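Local coordinates for signal transduction histidine-protein kinase/phosphatase MprB (Mycobacterium hassiacum, PDB 6BLK) that probably autophosphorylates on a histidine with ATP as a two-component sensor kinase, this piece being its ATP-binding catalytic domain, at residues Ile41-Leu47 against Val125-His129; Ala58-Ser62 against Ala109-Pro113; Val99-Phe104 against Ser115-Ala120. All coordinates share one frame; numbering follows the deposited sequence.

Interaction 1 (Ile41-Leu47 against Val125-His129); sequences IGDSSGL and VVLKH
H129 and D43 meet through one nearly straight hydrogen bond: the backbone N-H of D43 donates to H129 NE2, 3.0 Å from D43 N, from a point close to the plane of the imidazole. NE2 must therefore be the unprotonated nitrogen of the pair. Its partner ND1 carries the hydrogen and donates to V125 O at 2.8 Å, again in the ring plane. With both nitrogens engaged at the ring's rim, rotation of the ring is fixed, and L47 settles on one face, its CD2 standing 3.7 Å from the centroid in a CH-pi contact almost exactly on the ring normal. V125 O takes two bonds, from H129 N and H129 ND1, which arrive from opposite faces of its carbonyl plane.

Here the C-terminal end of helix 118-128 meets the N-terminal start of helix 44-60 in the HATPase fold, and D43 is the N-cap of the latter. A chi1 of 179° swings the D43 carboxylate away from the backbone N, to where OD1 meets the N-H groups of the first helical turn. OD1 accepts from G46 N, which comes in above the carboxylate plane, and from S45 OG on the syn side; S45 N adds a weak bond. OD2 takes the other partner, a long, weak salt bridge of 3.5 Å with K128 NZ, at the end of an extended lysine chain. G46 lies against V125, whose CG1 sits 3.4 Å from G46 O. At the far end a water donates both to I41 O and to H129 O, while G42 pairs through its backbone with E7.

Interaction 2 (Ala58-Ser62 against Ala109-Pro113); sequences AAKWS and ARSMP. With ATP (adenosine-5'-triphosphate), chain E.
The ATP pocket of this histidine kinase domain is walled here by K60 and W61, at the end of helix 44-60, and by the loop 109-113 that closes over them. The indole of W61 is the centrepiece. Its NE1 donates to R110 O at 2.9 Å, nearly straight at 171°, and the bond lies in the planes of both the ring and the carbonyl, on a lone pair of the oxygen; that pins the ring's rotation. One face carries A109 CB, 3.8 Å from the centroid of the five-membered ring in a CH-pi contact, and on this same side lies the nucleotide, with W61 CH2 coming within 3.4 Å of ATP C3'. On the opposite face M112 SD sits 4.0 Å from the same centroid, a Met-aromatic contact. The indole is thus sandwiched between nucleotide and thioether.

With M112 SD over the ring, the bend at chi3 (74°) turns the methyl toward K60, with CE 3.9 Å from K60 CB. The two chains run past each other in opposite directions, and the lysine, itself bent at chi3, carries its amine to the phosphates: K60 NZ donates to ATP O2B at 2.8 Å. A weak bond to P113 O and two waters gather round the same amine. One water donates to M112 O and ATP O1B, the other to P113 O and ATP O3G, so the loop's carbonyls reach the triphosphate through these two waters. R105 also bonds the loop, at S111 OG and M112 O. The contact brings the C-terminal end of helix 44-60 against the long connection between strand 79-85 and helix 118-128.

Interaction 3 (Val99-Phe104 against Ser115-Ala120); sequences VFERFF and SGLGLA. With ATP (adenosine-5'-triphosphate), chain E.
G116 presses its bare backbone against F103; with no side chain on G116, the two backbones come close enough to put their CA atoms 4.3 Å apart. F103 N donates to G116 O at 2.8 Å, in an almost perfectly straight bond. Around it the type II turn E101-F104 fits over the start of the helix. A120 CB is one bump, fitting between F100 O (3.5 Å) and R102 CG (3.6 Å). Toward the surface, L117 CD2 wedges between F103 CE1, 3.6 Å away, and R102 CD, while the F103 ring turns an edge to S115 O. On the other flank L119 drops its CD1 against V99 CG1, and the edge of the F100 ring meets L119 O.

The turn packs on the glycine-containing segment 115-118, whose backbone N-H groups, with that of L119, bind the triphosphate: L117 N donates to ATP O2G at 2.8 Å, L119 N to ATP O1A at 2.9 Å, and G116 N to ATP O3B. The segment 99-104 belongs to the connection after strand 79-85 and lies over the N-terminal end of helix 118-128, whose G118 O is bonded by N53 of helix 44-60.

In the fold
From the N terminus, the chain first reaches 41-47, where strand 30-40 gives way to helix 44-60; interaction 1 closes the widest loop, returning at 125-129, and both other contacts fall within it. Helix 44-60 ends at 58-62, and interaction 2 closes a second loop after strands 67-76 and 79-85. Interaction 3 starts at 99-104, inside that loop, and ends at 115-120, beyond it, so interactions 2 and 3 cross. Both touch ATP and tie the connection after strand 79-85 to the end of helix 44-60 and to the start of helix 118-128, respectively. Interaction 1 joins those two helices on the opposite side of the chain's centre from interaction 2, their centres about 25 Å apart.

Interaction 1 (Ile41-Leu47 against Val125-His129)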
loop_
_atom_site.group_PDB
_atom_site.type_symbol
_atom_site.label_atom_id
_atom_site.label_comp_id
_atom_site.label_asym_id
_atom_site.label_seq_id
_atom_site.Cartn_x
_atom_site.Cartn_y
_atom_site.Cartn_z
ATOM N N ILE A 41 17.023 2.506 1.682
ATOM C CA ILE A 41 17.685 3.519 2.498
ATOM C C ILE A 41 16.672 4.627 2.729
ATOM O O ILE A 41 16.158 5.217 1.774
ATOM C CB ILE A 41 18.960 4.061 1.825
ATOM C CG1 ILE A 41 19.919 2.927 1.413
ATOM C CG2 ILE A 41 19.658 5.063 2.767
ATOM C CD1 ILE A 41 20.426 2.099 2.546
ATOM N N GLY A 42 16.353 4.879 3.978
ATOM C CA GLY A 42 15.438 5.942 4.312
ATOM C C GLY A 42 14.954 5.897 5.741
ATOM O O GLY A 42 15.714 5.629 6.685
ATOM N N ASP A 43 13.642 6.099 5.891
ATOM C CA ASP A 43 13.005 6.435 7.155
ATOM C C ASP A 43 12.017 5.319 7.466
ATOM O O ASP A 43 10.935 5.269 6.865
ATOM C CB ASP A 43 12.317 7.776 7.023
ATOM C CG ASP A 43 11.605 8.207 8.277
ATOM O OD1 ASP A 43 11.399 7.370 9.183
ATOM O OD2 ASP A 43 11.240 9.402 8.338
ATOM N N SER A 44 12.369 4.424 8.396
ATOM C CA SER A 44 11.492 3.280 8.665
ATOM C C SER A 44 10.123 3.720 9.176
ATOM O O SER A 44 9.118 3.074 8.882
ATOM C CB SER A 44 12.149 2.305 9.652
ATOM O OG SER A 44 12.375 2.895 10.917
ATOM N N SER A 45 10.056 4.803 9.949
ATOM C CA SER A 45 8.767 5.245 10.470
ATOM C C SER A 45 7.877 5.747 9.346
ATOM O O SER A 45 6.672 5.437 9.306
ATOM C CB SER A 45 8.964 6.333 11.522
ATOM O OG SER A 45 9.605 7.461 10.957
ATOM N N GLY A 46 8.463 6.487 8.402
ATOM C CA GLY A 46 7.694 6.984 7.276
ATOM C C GLY A 46 7.221 5.855 6.383
ATOM O O GLY A 46 6.063 5.820 5.974
ATOM N N LEU A 47 8.111 4.900 6.101
ATOM C CA LEU A 47 7.739 3.761 5.278
ATOM C C LEU A 47 6.680 2.925 5.970
ATOM O O LEU A 47 5.763 2.424 5.317
ATOM C CB LEU A 47 8.958 2.890 4.964
ATOM C CG LEU A 47 9.947 3.541 4.002
ATOM C CD1 LEU A 47 11.282 2.838 4.063
ATOM C CD2 LEU A 47 9.425 3.647 2.577
ATOM N N VAL A 125 5.677 10.037 1.198
ATOM C CA VAL A 125 6.719 9.133 1.682
ATOM C C VAL A 125 7.392 8.425 0.522
ATOM O O VAL A 125 8.634 8.354 0.436
ATOM C CB VAL A 125 6.124 8.130 2.675
ATOM C CG1 VAL A 125 7.114 7.066 2.992
ATOM C CG2 VAL A 125 5.703 8.813 3.948
ATOM N N VAL A 126 6.598 7.931 -0.423
ATOM C CA VAL A 126 7.174 7.180 -1.529
ATOM C C VAL A 126 8.042 8.092 -2.373
ATOM O O VAL A 126 9.171 7.729 -2.729
ATOM C CB VAL A 126 6.071 6.493 -2.349
ATOM C CG1 VAL A 126 6.629 5.924 -3.612
ATOM C CG2 VAL A 126 5.455 5.434 -1.524
ATOM N N LEU A 127 7.573 9.306 -2.672
ATOM C CA LEU A 127 8.421 10.230 -3.435
ATOM C C LEU A 127 9.678 10.618 -2.660
ATOM O O LEU A 127 10.751 10.786 -3.264
ATOM C CB LEU A 127 7.633 11.470 -3.845
ATOM C CG LEU A 127 6.506 11.226 -4.843
ATOM C CD1 LEU A 127 5.790 12.538 -5.131
ATOM C CD2 LEU A 127 6.983 10.634 -6.123
ATOM N N LYS A 128 9.569 10.838 -1.353
ATOM C CA LYS A 128 10.751 11.217 -0.588
ATOM C C LYS A 128 11.813 10.120 -0.605
ATOM O O LYS A 128 13.003 10.428 -0.470
ATOM C CB LYS A 128 10.354 11.598 0.835
ATOM C CG LYS A 128 10.471 10.517 1.881
ATOM C CD LYS A 128 9.882 10.968 3.233
ATOM C CE LYS A 128 9.819 9.802 4.224
ATOM N NZ LYS A 128 9.295 10.131 5.564
ATOM N N HIS A 129 11.416 8.870 -0.843
ATOM C CA HIS A 129 12.320 7.731 -0.973
ATOM C C HIS A 129 12.701 7.396 -2.418
ATOM O O HIS A 129 13.259 6.321 -2.669
ATOM C CB HIS A 129 11.684 6.502 -0.314
ATOM C CG HIS A 129 11.686 6.555 1.175
ATOM N ND1 HIS A 129 10.736 7.239 1.901
ATOM C CD2 HIS A 129 12.529 6.009 2.080
ATOM C CE1 HIS A 129 10.997 7.112 3.193
ATOM N NE2 HIS A 129 12.096 6.391 3.325
HETATM O O HOH W 1 15.581 5.194 -1.427
#

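Interaction 2 (Ala58-Ser62 against Ala109-Pro113)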
loop_
_atom_site.group_PDB
_atom_site.type_symbol
_atom_site.label_atom_id
_atom_site.label_comp_id
_atom_site.label_asym_id
_atom_site.label_seq_id
_atom_site.Cartn_x
_atom_site.Cartn_y
_atom_site.Cartn_z
ATOM N N ALA A 58 -7.013 -1.242 2.314
ATOM C CA ALA A 58 -7.331 -2.545 1.766
ATOM C C ALA A 58 -8.276 -3.269 2.704
ATOM O O ALA A 58 -9.229 -3.917 2.258
ATOM C CB ALA A 58 -6.045 -3.354 1.539
ATOM N N ALA A 59 -8.033 -3.156 4.007
ATOM C CA ALA A 59 -8.900 -3.813 4.985
ATOM C C ALA A 59 -10.270 -3.149 5.040
ATOM O O ALA A 59 -11.297 -3.837 5.077
ATOM C CB ALA A 59 -8.255 -3.812 6.372
ATOM N N LYS A 60 -10.307 -1.819 5.022
ATOM C CA LYS A 60 -11.571 -1.109 5.232
ATOM C C LYS A 60 -12.601 -1.543 4.214
ATOM O O LYS A 60 -13.776 -1.799 4.555
ATOM C CB LYS A 60 -11.372 0.415 5.155
ATOM C CG LYS A 60 -10.824 1.020 6.426
ATOM C CD LYS A 60 -10.372 2.470 6.204
ATOM C CE LYS A 60 -11.527 3.392 5.931
ATOM N NZ LYS A 60 -11.124 4.840 5.700
ATOM N N TRP A 61 -12.181 -1.629 2.956
ATOM C CA TRP A 61 -13.078 -1.910 1.850
ATOM C C TRP A 61 -13.018 -3.372 1.396
ATOM O O TRP A 61 -13.556 -3.701 0.339
ATOM C CB TRP A 61 -12.807 -0.929 0.709
ATOM C CG TRP A 61 -13.335 0.450 1.062
ATOM C CD1 TRP A 61 -14.639 0.848 1.054
ATOM C CD2 TRP A 61 -12.574 1.597 1.496
ATOM N NE1 TRP A 61 -14.741 2.162 1.461
ATOM C CE2 TRP A 61 -13.486 2.648 1.725
ATOM C CE3 TRP A 61 -11.208 1.829 1.702
ATOM C CZ2 TRP A 61 -13.083 3.900 2.170
ATOM C CZ3 TRP A 61 -10.809 3.080 2.138
ATOM C CH2 TRP A 61 -11.740 4.099 2.365
ATOM N N SER A 62 -12.414 -4.228 2.169
ATOM C CA SER A 62 -12.460 -5.676 1.938
ATOM C C SER A 62 -13.820 -6.222 2.334
ATOM O O SER A 62 -14.305 -5.905 3.423
ATOM C CB SER A 62 -11.436 -6.403 2.772
ATOM O OG SER A 62 -10.139 -6.380 2.195
ATOM N N ALA A 109 -16.879 3.339 -3.531
ATOM C CA ALA A 109 -16.566 2.725 -2.255
ATOM C C ALA A 109 -17.517 3.268 -1.202
ATOM O O ALA A 109 -17.856 4.454 -1.219
ATOM C CB ALA A 109 -15.113 3.004 -1.861
ATOM N N ARG A 110 -17.947 2.405 -0.288
ATOM C CA ARG A 110 -18.931 2.843 0.696
ATOM C C ARG A 110 -18.311 3.865 1.644
ATOM O O ARG A 110 -17.111 3.826 1.943
ATOM C CB ARG A 110 -19.504 1.642 1.453
ATOM C CG ARG A 110 -18.645 1.038 2.534
ATOM C CD ARG A 110 -19.467 -0.010 3.295
ATOM N NE ARG A 110 -18.722 -0.614 4.395
ATOM C CZ ARG A 110 -18.722 -0.169 5.651
ATOM N NH1 ARG A 110 -19.431 0.906 5.992
ATOM N NH2 ARG A 110 -18.007 -0.810 6.575
ATOM N N SER A 111 -19.124 4.826 2.070
ATOM C CA SER A 111 -18.623 5.915 2.896
ATOM C C SER A 111 -18.274 5.412 4.285
ATOM O O SER A 111 -19.092 4.765 4.952
ATOM C CB SER A 111 -19.662 7.042 2.990
ATOM O OG SER A 111 -19.163 8.158 3.728
ATOM N N MET A 112 -17.061 5.736 4.722
ATOM C CA MET A 112 -16.512 5.312 5.991
ATOM C C MET A 112 -15.793 6.465 6.655
ATOM O O MET A 112 -15.314 7.380 5.974
ATOM C CB MET A 112 -15.546 4.134 5.834
ATOM C CG MET A 112 -16.202 2.885 5.257
ATOM S SD MET A 112 -15.033 1.539 5.094
ATOM C CE MET A 112 -14.836 1.047 6.818
ATOM N N PRO A 113 -15.716 6.468 7.978
ATOM C CA PRO A 113 -14.990 7.538 8.667
ATOM C C PRO A 113 -13.560 7.610 8.167
ATOM O O PRO A 113 -12.925 6.589 7.913
ATOM C CB PRO A 113 -15.051 7.123 10.142
ATOM C CG PRO A 113 -16.304 6.307 10.238
ATOM C CD PRO A 113 -16.428 5.586 8.923
HETATM P PG ATP E . -7.798 8.345 5.983
HETATM O O1G ATP E . -6.939 7.380 5.188
HETATM O O2G ATP E . -7.354 9.815 6.035
HETATM O O3G ATP E . -8.250 7.813 7.333
HETATM P PB ATP E . -9.579 7.638 3.769
HETATM O O1B ATP E . -10.998 8.048 3.417
HETATM O O2B ATP E . -9.236 6.222 4.077
HETATM O O3B ATP E . -9.179 8.454 5.125
HETATM P PA ATP E . -7.452 7.610 1.746
HETATM O O1A ATP E . -6.551 8.750 1.280
HETATM O O2A ATP E . -6.808 6.444 2.453
HETATM O O3A ATP E . -8.604 8.329 2.654
HETATM O "O5'" ATP E . -8.307 7.157 0.510
HETATM C "C5'" ATP E . -9.021 8.109 -0.260
HETATM C "C4'" ATP E . -10.305 7.461 -0.763
HETATM O "O4'" ATP E . -9.929 6.541 -1.794
HETATM C "C3'" ATP E . -11.138 6.652 0.240
HETATM O "O3'" ATP E . -12.060 7.479 0.982
HETATM C "C2'" ATP E . -11.851 5.693 -0.695
HETATM O "O2'" ATP E . -12.971 6.320 -1.348
HETATM C "C1'" ATP E . -10.814 5.429 -1.763
HETATM N N9 ATP E . -9.988 4.236 -1.503
HETATM C C8 ATP E . -8.683 4.183 -1.069
HETATM N N7 ATP E . -8.261 2.888 -1.002
HETATM C C5 ATP E . -9.303 2.124 -1.401
HETATM C C6 ATP E . -9.479 0.700 -1.581
HETATM N N6 ATP E . -8.472 -0.126 -1.265
HETATM N N1 ATP E . -10.662 0.277 -2.021
HETATM C C2 ATP E . -11.667 1.123 -2.313
HETATM N N3 ATP E . -11.567 2.453 -2.192
HETATM C C4 ATP E . -10.409 2.995 -1.749
HETATM O O HOH W 2 -13.020 6.659 4.371
HETATM O O HOH W 3 -10.189 6.008 7.985
#

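Interaction 3 (Val99-Phe104 against Ser115-Ala120)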
loop_
_atom_site.group_PDB
_atom_site.type_symbol
_atom_site.label_atom_id
_atom_site.label_comp_id
_atom_site.label_asym_id
_atom_site.label_seq_id
_atom_site.Cartn_x
_atom_site.Cartn_y
_atom_site.Cartn_z
ATOM N N VAL A 99 -6.695 9.846 -6.898
ATOM C CA VAL A 99 -6.109 9.026 -5.859
ATOM C C VAL A 99 -4.739 9.615 -5.541
ATOM O O VAL A 99 -3.983 10.003 -6.447
ATOM C CB VAL A 99 -6.019 7.556 -6.315
ATOM C CG1 VAL A 99 -5.359 6.674 -5.244
ATOM C CG2 VAL A 99 -7.369 7.014 -6.626
ATOM N N PHE A 100 -4.423 9.682 -4.262
ATOM C CA PHE A 100 -3.233 10.240 -3.667
ATOM C C PHE A 100 -3.392 11.751 -3.457
ATOM O O PHE A 100 -2.521 12.339 -2.833
ATOM C CB PHE A 100 -1.940 9.921 -4.456
ATOM C CG PHE A 100 -1.761 8.462 -4.777
ATOM C CD1 PHE A 100 -1.566 7.546 -3.764
ATOM C CD2 PHE A 100 -1.840 7.998 -6.077
ATOM C CE1 PHE A 100 -1.425 6.198 -4.034
ATOM C CE2 PHE A 100 -1.691 6.652 -6.359
ATOM C CZ PHE A 100 -1.491 5.748 -5.323
ATOM N N GLU A 101 -4.486 12.383 -3.892
ATOM C CA GLU A 101 -4.760 13.781 -3.545
ATOM C C GLU A 101 -5.572 13.865 -2.259
ATOM O O GLU A 101 -6.506 13.087 -2.054
ATOM C CB GLU A 101 -5.523 14.490 -4.656
ATOM C CG GLU A 101 -4.702 14.821 -5.875
ATOM C CD GLU A 101 -4.197 16.250 -5.863
ATOM O OE1 GLU A 101 -4.986 17.170 -5.530
ATOM O OE2 GLU A 101 -3.003 16.447 -6.180
ATOM N N ARG A 102 -5.247 14.841 -1.418
ATOM C CA ARG A 102 -6.019 15.045 -0.198
ATOM C C ARG A 102 -7.495 15.245 -0.511
ATOM O O ARG A 102 -7.867 15.973 -1.441
ATOM C CB ARG A 102 -5.498 16.243 0.598
ATOM C CG ARG A 102 -4.185 15.945 1.328
ATOM C CD ARG A 102 -3.702 17.145 2.137
ATOM N NE ARG A 102 -3.593 18.278 1.239
ATOM C CZ ARG A 102 -2.518 18.537 0.498
ATOM N NH1 ARG A 102 -1.440 17.763 0.580
ATOM N NH2 ARG A 102 -2.534 19.565 -0.329
ATOM N N PHE A 103 -8.325 14.582 0.297
ATOM C CA PHE A 103 -9.768 14.759 0.340
ATOM C C PHE A 103 -10.471 14.083 -0.832
ATOM O O PHE A 103 -11.656 14.323 -1.079
ATOM C CB PHE A 103 -10.129 16.244 0.425
ATOM C CG PHE A 103 -9.326 16.984 1.460
ATOM C CD1 PHE A 103 -9.189 16.488 2.741
ATOM C CD2 PHE A 103 -8.678 18.143 1.136
ATOM C CE1 PHE A 103 -8.439 17.157 3.674
ATOM C CE2 PHE A 103 -7.885 18.814 2.066
ATOM C CZ PHE A 103 -7.764 18.325 3.325
ATOM N N PHE A 104 -9.784 13.204 -1.543
ATOM C CA PHE A 104 -10.461 12.334 -2.498
ATOM C C PHE A 104 -11.341 11.318 -1.784
ATOM O O PHE A 104 -10.979 10.789 -0.733
ATOM C CB PHE A 104 -9.447 11.602 -3.374
ATOM C CG PHE A 104 -10.063 10.492 -4.188
ATOM C CD1 PHE A 104 -11.007 10.781 -5.158
ATOM C CD2 PHE A 104 -9.718 9.173 -3.969
ATOM C CE1 PHE A 104 -11.584 9.779 -5.903
ATOM C CE2 PHE A 104 -10.286 8.177 -4.712
ATOM C CZ PHE A 104 -11.224 8.480 -5.680
ATOM N N SER A 115 -10.865 11.222 6.731
ATOM C CA SER A 115 -11.022 12.487 6.029
ATOM C C SER A 115 -10.175 12.594 4.769
ATOM O O SER A 115 -10.078 13.680 4.195
ATOM C CB SER A 115 -10.733 13.647 6.977
ATOM O OG SER A 115 -11.872 13.861 7.789
ATOM N N GLY A 116 -9.593 11.495 4.308
ATOM C CA GLY A 116 -8.966 11.491 2.994
ATOM C C GLY A 116 -7.558 12.024 2.978
ATOM O O GLY A 116 -7.197 12.762 2.062
ATOM N N LEU A 117 -6.761 11.680 3.981
ATOM C CA LEU A 117 -5.382 12.106 4.049
ATOM C C LEU A 117 -4.380 10.972 3.905
ATOM O O LEU A 117 -3.220 11.253 3.601
ATOM C CB LEU A 117 -5.138 12.818 5.380
ATOM C CG LEU A 117 -6.039 14.050 5.604
ATOM C CD1 LEU A 117 -6.048 14.452 7.056
ATOM C CD2 LEU A 117 -5.579 15.214 4.759
ATOM N N GLY A 118 -4.805 9.712 4.062
ATOM C CA GLY A 118 -3.867 8.599 4.158
ATOM C C GLY A 118 -3.033 8.413 2.905
ATOM O O GLY A 118 -1.826 8.157 2.984
ATOM N N LEU A 119 -3.651 8.495 1.741
ATOM C CA LEU A 119 -2.912 8.207 0.519
ATOM C C LEU A 119 -2.063 9.387 0.077
ATOM O O LEU A 119 -1.019 9.190 -0.532
ATOM C CB LEU A 119 -3.855 7.802 -0.590
ATOM C CG LEU A 119 -4.394 6.372 -0.454
ATOM C CD1 LEU A 119 -5.436 6.108 -1.525
ATOM C CD2 LEU A 119 -3.339 5.320 -0.549
ATOM N N ALA A 120 -2.475 10.615 0.371
ATOM C CA ALA A 120 -1.555 11.746 0.182
ATOM C C ALA A 120 -0.257 11.562 0.971
ATOM O O ALA A 120 0.831 11.905 0.485
ATOM C CB ALA A 120 -2.248 13.049 0.579
HETATM P PG ATP E . -7.798 8.345 5.983
HETATM O O1G ATP E . -6.939 7.380 5.188
HETATM O O2G ATP E . -7.354 9.815 6.035
HETATM O O3G ATP E . -8.250 7.813 7.333
HETATM P PB ATP E . -9.579 7.638 3.769
HETATM O O1B ATP E . -10.998 8.048 3.417
HETATM O O2B ATP E . -9.236 6.222 4.077
HETATM O O3B ATP E . -9.179 8.454 5.125
HETATM P PA ATP E . -7.452 7.610 1.746
HETATM O O1A ATP E . -6.551 8.750 1.280
HETATM O O2A ATP E . -6.808 6.444 2.453
HETATM O O3A ATP E . -8.604 8.329 2.654
HETATM O "O5'" ATP E . -8.307 7.157 0.510
HETATM C "C5'" ATP E . -9.021 8.109 -0.260
HETATM C "C4'" ATP E . -10.305 7.461 -0.763
HETATM O "O4'" ATP E . -9.929 6.541 -1.794
HETATM C "C3'" ATP E . -11.138 6.652 0.240
HETATM O "O3'" ATP E . -12.060 7.479 0.982
HETATM C "C2'" ATP E . -11.851 5.693 -0.695
HETATM O "O2'" ATP E . -12.971 6.320 -1.348
HETATM C "C1'" ATP E . -10.814 5.429 -1.763
HETATM N N9 ATP E . -9.988 4.236 -1.503
HETATM C C8 ATP E . -8.683 4.183 -1.069
HETATM N N7 ATP E . -8.261 2.888 -1.002
HETATM C C5 ATP E . -9.303 2.124 -1.401
HETATM C C6 ATP E . -9.479 0.700 -1.581
HETATM N N6 ATP E . -8.472 -0.126 -1.265
HETATM N N1 ATP E . -10.662 0.277 -2.021
HETATM C C2 ATP E . -11.667 1.123 -2.313
HETATM N N3 ATP E . -11.567 2.453 -2.192
HETATM C C4 ATP E . -10.409 2.995 -1.749
#